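Local coordinates for protein putative acetamidase/formamidase (Yersinia enterocolitica subsp. palearctica serotype O:3, PDB 5UBU) that probably hydrolyses carbon-nitrogen bonds other than peptide bonds in linear amides, as expected of an acetamidase/formamidase, and binds sodium ions in this crystal, at residues 59-62 against 63-67; 181-184 against 185-188. One frame throughout, in Å; residues are numbered along the deposited sequence.

Contact 1 (59-62 against 63-67); sequences DTRD and AFEGA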
loop_
_atom_site.group_PDB
_atom_site.type_symbol
_atom_site.label_atom_id
_atom_site.label_comp_id
_atom_site.label_asym_id
_atom_site.label_seq_id
_atom_site.Cartn_x
_atom_site.Cartn_y
_atom_site.Cartn_z
ATOM N N ASP B 59 -2.749 37.444 -5.492
ATOM C CA ASP B 59 -2.393 37.313 -6.903
ATOM C C ASP B 59 -1.471 36.091 -7.000
ATOM O O ASP B 59 -0.249 36.218 -6.970
ATOM C CB ASP B 59 -1.673 38.564 -7.422
ATOM C CG ASP B 59 -2.582 39.798 -7.494
ATOM O OD1 ASP B 59 -3.823 39.652 -7.415
ATOM O OD2 ASP B 59 -2.048 40.919 -7.663
ATOM N N THR B 60 -2.064 34.906 -7.105
ATOM C CA THR B 60 -1.289 33.661 -7.168
ATOM C C THR B 60 -0.626 33.412 -8.518
ATOM O O THR B 60 -1.054 33.936 -9.536
ATOM C CB THR B 60 -2.168 32.418 -6.881
ATOM O OG1 THR B 60 -3.119 32.233 -7.934
ATOM C CG2 THR B 60 -2.890 32.545 -5.554
ATOM N N ARG B 61 0.425 32.602 -8.494
ATOM C CA ARG B 61 1.145 32.189 -9.687
ATOM C C ARG B 61 0.806 30.722 -9.943
ATOM O O ARG B 61 0.461 29.992 -9.015
ATOM C CB ARG B 61 2.653 32.376 -9.517
ATOM C CG ARG B 61 3.078 33.822 -9.579
ATOM C CD ARG B 61 4.596 33.960 -9.487
ATOM N NE ARG B 61 5.010 35.352 -9.691
ATOM C CZ ARG B 61 6.262 35.802 -9.597
ATOM N NH1 ARG B 61 6.518 37.088 -9.798
ATOM N NH2 ARG B 61 7.261 34.981 -9.290
ATOM N N ASP B 62 0.910 30.289 -11.203
ATOM C CA ASP B 62 0.585 28.909 -11.538
ATOM C C ASP B 62 1.616 27.949 -10.936
ATOM O O ASP B 62 2.657 28.374 -10.445
ATOM C CB ASP B 62 0.396 28.712 -13.064
ATOM C CG ASP B 62 1.710 28.780 -13.873
ATOM O OD1 ASP B 62 2.808 28.619 -13.301
ATOM O OD2 ASP B 62 1.643 28.940 -15.124
ATOM N N ALA B 63 1.319 26.660 -10.993
ATOM C CA ALA B 63 2.201 25.628 -10.448
ATOM C C ALA B 63 3.623 25.600 -11.020
ATOM O O ALA B 63 4.538 25.092 -10.364
ATOM C CB ALA B 63 1.562 24.267 -10.637
ATOM N N PHE B 64 3.809 26.148 -12.216
ATOM C CA PHE B 64 5.121 26.157 -12.877
ATOM C C PHE B 64 5.823 27.516 -12.776
ATOM O O PHE B 64 6.903 27.703 -13.332
ATOM C CB PHE B 64 4.942 25.770 -14.356
ATOM C CG PHE B 64 3.994 24.615 -14.564
ATOM C CD1 PHE B 64 4.340 23.335 -14.130
ATOM C CD2 PHE B 64 2.750 24.806 -15.171
ATOM C CE1 PHE B 64 3.466 22.268 -14.306
ATOM C CE2 PHE B 64 1.885 23.742 -15.342
ATOM C CZ PHE B 64 2.237 22.472 -14.907
ATOM N N GLU B 65 5.210 28.433 -12.031
ATOM C CA GLU B 65 5.697 29.808 -11.842
ATOM C C GLU B 65 5.963 30.471 -13.205
ATOM O O GLU B 65 6.996 31.091 -13.422
ATOM C CB GLU B 65 6.916 29.857 -10.896
ATOM C CG GLU B 65 7.163 31.250 -10.320
ATOM C CD GLU B 65 8.232 31.322 -9.241
ATOM O OE1 GLU B 65 8.181 32.288 -8.440
ATOM O OE2 GLU B 65 9.101 30.428 -9.180
ATOM N N GLY B 66 5.004 30.300 -14.118
ATOM C CA GLY B 66 5.066 30.856 -15.466
ATOM C C GLY B 66 6.150 30.322 -16.395
ATOM O O GLY B 66 6.355 30.870 -17.485
ATOM N N ALA B 67 6.822 29.239 -15.999
ATOM C CA ALA B 67 7.905 28.671 -16.816
ATOM C C ALA B 67 7.433 28.052 -18.124
ATOM O O ALA B 67 8.222 27.929 -19.065
ATOM C CB ALA B 67 8.683 27.641 -16.017
#

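Contact 2 (181-184 against 185-188); sequences SINS and LTPD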
loop_
_atom_site.group_PDB
_atom_site.type_symbol
_atom_site.label_atom_id
_atom_site.label_comp_id
_atom_site.label_asym_id
_atom_site.label_seq_id
_atom_site.Cartn_x
_atom_site.Cartn_y
_atom_site.Cartn_z
ATOM N N SER B 181 9.801 22.098 7.819
ATOM C CA SER B 181 9.532 22.917 6.643
ATOM C C SER B 181 9.316 21.884 5.538
ATOM O O SER B 181 10.270 21.253 5.068
ATOM C CB SER B 181 10.671 23.885 6.340
ATOM O OG SER B 181 10.263 24.841 5.375
ATOM N N ILE B 182 8.049 21.700 5.167
ATOM C CA ILE B 182 7.621 20.701 4.179
ATOM C C ILE B 182 7.523 21.309 2.787
ATOM O O ILE B 182 7.012 22.417 2.643
ATOM C CB ILE B 182 6.245 20.128 4.606
ATOM C CG1 ILE B 182 6.362 19.517 6.015
ATOM C CG2 ILE B 182 5.752 19.081 3.618
ATOM C CD1 ILE B 182 5.050 19.077 6.648
ATOM N N ASN B 183 7.976 20.595 1.754
ATOM C CA ASN B 183 7.919 21.171 0.402
ATOM C C ASN B 183 6.487 21.466 -0.054
ATOM O O ASN B 183 5.518 20.900 0.461
ATOM C CB ASN B 183 8.732 20.371 -0.647
ATOM C CG ASN B 183 8.183 18.987 -0.921
ATOM O OD1 ASN B 183 6.982 18.793 -1.082
ATOM N ND2 ASN B 183 9.083 18.030 -1.067
ATOM N N SER B 184 6.382 22.371 -1.019
ATOM C CA SER B 184 5.097 22.808 -1.556
ATOM C C SER B 184 4.384 21.762 -2.409
ATOM O O SER B 184 3.279 22.015 -2.892
ATOM C CB SER B 184 5.299 24.087 -2.370
ATOM O OG SER B 184 6.233 23.873 -3.419
ATOM N N LEU B 185 5.005 20.598 -2.598
ATOM C CA LEU B 185 4.384 19.542 -3.385
ATOM C C LEU B 185 3.696 18.510 -2.486
ATOM O O LEU B 185 2.889 17.716 -2.965
ATOM C CB LEU B 185 5.440 18.839 -4.237
ATOM C CG LEU B 185 4.927 17.927 -5.362
ATOM C CD1 LEU B 185 4.251 18.763 -6.434
ATOM C CD2 LEU B 185 6.052 17.121 -5.979
ATOM N N THR B 186 3.989 18.546 -1.188
ATOM C CA THR B 186 3.451 17.574 -0.235
ATOM C C THR B 186 2.302 18.044 0.693
ATOM O O THR B 186 2.388 19.121 1.280
ATOM C CB THR B 186 4.598 17.091 0.694
ATOM O OG1 THR B 186 5.663 16.540 -0.088
ATOM C CG2 THR B 186 4.113 16.039 1.677
ATOM N N PRO B 187 1.219 17.244 0.799
ATOM C CA PRO B 187 0.145 17.521 1.747
ATOM C C PRO B 187 0.421 16.711 3.009
ATOM O O PRO B 187 1.024 15.632 2.929
ATOM C CB PRO B 187 -1.088 16.969 1.060
ATOM C CG PRO B 187 -0.578 15.838 0.244
ATOM C CD PRO B 187 0.825 16.198 -0.166
ATOM N N ASP B 188 -0.010 17.209 4.165
ATOM C CA ASP B 188 0.234 16.493 5.419
ATOM C C ASP B 188 -0.784 16.996 6.457
ATOM O O ASP B 188 -1.866 17.456 6.082
ATOM C CB ASP B 188 1.703 16.728 5.832
ATOM C CG ASP B 188 2.269 15.622 6.693
ATOM O OD1 ASP B 188 1.571 15.128 7.620
ATOM O OD2 ASP B 188 3.446 15.275 6.440
#

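Contact 1 (59-62 against 63-67)
With chi1 at 72°, Asp62 holds its carboxylate between its own backbone N and carbonyl carbon, which turns OD1 toward the amides of Phe64 and Gly66. The backbone here makes a type I beta turn from Asp62 to Glu65, and a weak, bent bond from Phe64 N to Asp62 OD1 closes an Asx turn over it. Glu65 N closes the type I turn on Asp62 O at 3.0 Å. Gly66 N donates almost straight to Asp62 OD1 (2.9 Å, 174°), coming from above the carboxylate plane. A type I' turn from Phe64 to Ala67 overlaps the first, sharing Phe64 and Glu65; its two middle residues, Glu65 and Gly66, both have positive phi. Beside the turns, Arg61 CD packs on Glu65 CG at 3.8 Å before the charges pair. Both ends have further partners: Arg61 NE bridges to Glu30, and Glu65 OE2 bonds to Tyr38. Ala63, on the turn, touches Asp220 and Glu236, two sodium ligands. Across the salt bridge the guanidinium and carboxylate planes stand 55° apart, and Arg61 NH2 meets the anti side of Glu65 OE1 at 3.0 Å, somewhat out of the carboxylate plane.

Contact 2 (181-184 against 185-188)
Asn183 and Thr186 cross at about a right angle, the amide of the first presenting OD1 to the hydroxyl of the second across a type I beta turn. Thr186 OG1 donates to Asn183 OD1 at 2.8 Å, and Leu185 N reaches the same Asn183 OD1 at 3.1 Å; the two donors come from opposite faces of the amide plane, each tilted about 30° from it. This double grip should limit rotation of the amide. The side chain can fold back in this way because chi1 of 66° sets CG of Asn183 between its backbone N and carbonyl carbon. The bond from Leu185 N makes this an Asx turn, and Asn183 also supplies the main-chain acceptor: Thr186 N closes the type I turn on Asn183 O at a long 3.3 Å. The side chain of Asn183 packs as well on Asp180 of the second subunit. The carbon side of Thr186 meets Ile182: CG2 of Ile182 lies 3.7 Å from Thr186 CB, these side chains again crossing nearly perpendicularly, and the CD1 end of Ile182 runs on to the side chain of Asp188, whose OD2 forms a salt bridge with Lys318. The turn leads from strand 182-183, paired antiparallel with strand 39-40, into the weakly bonded strand 187-188, which lies antiparallel to strand 191-193.

Overall arrangement
From the N terminus, the chain leaves strand 55-59 of the large mixed sheet and closes contact 1 in the loop leading to helix 75-78. More than a hundred residues later, contact 2 turns the chain between strands 182-183 and 187-188, so the two are in series and neither nests in nor crosses the other. Their centres are about 17 Å apart and their nearest atoms about 7 Å, without touching. Common neighbours link them: Asn85 bonds to the backbone of both Ala63 and Ser184, and Tyr38, just ahead of strand 39-40, joins the two as well. Both turns lie beside the sodium sites, the sodium ligand Asn193 bonding to Leu185 O.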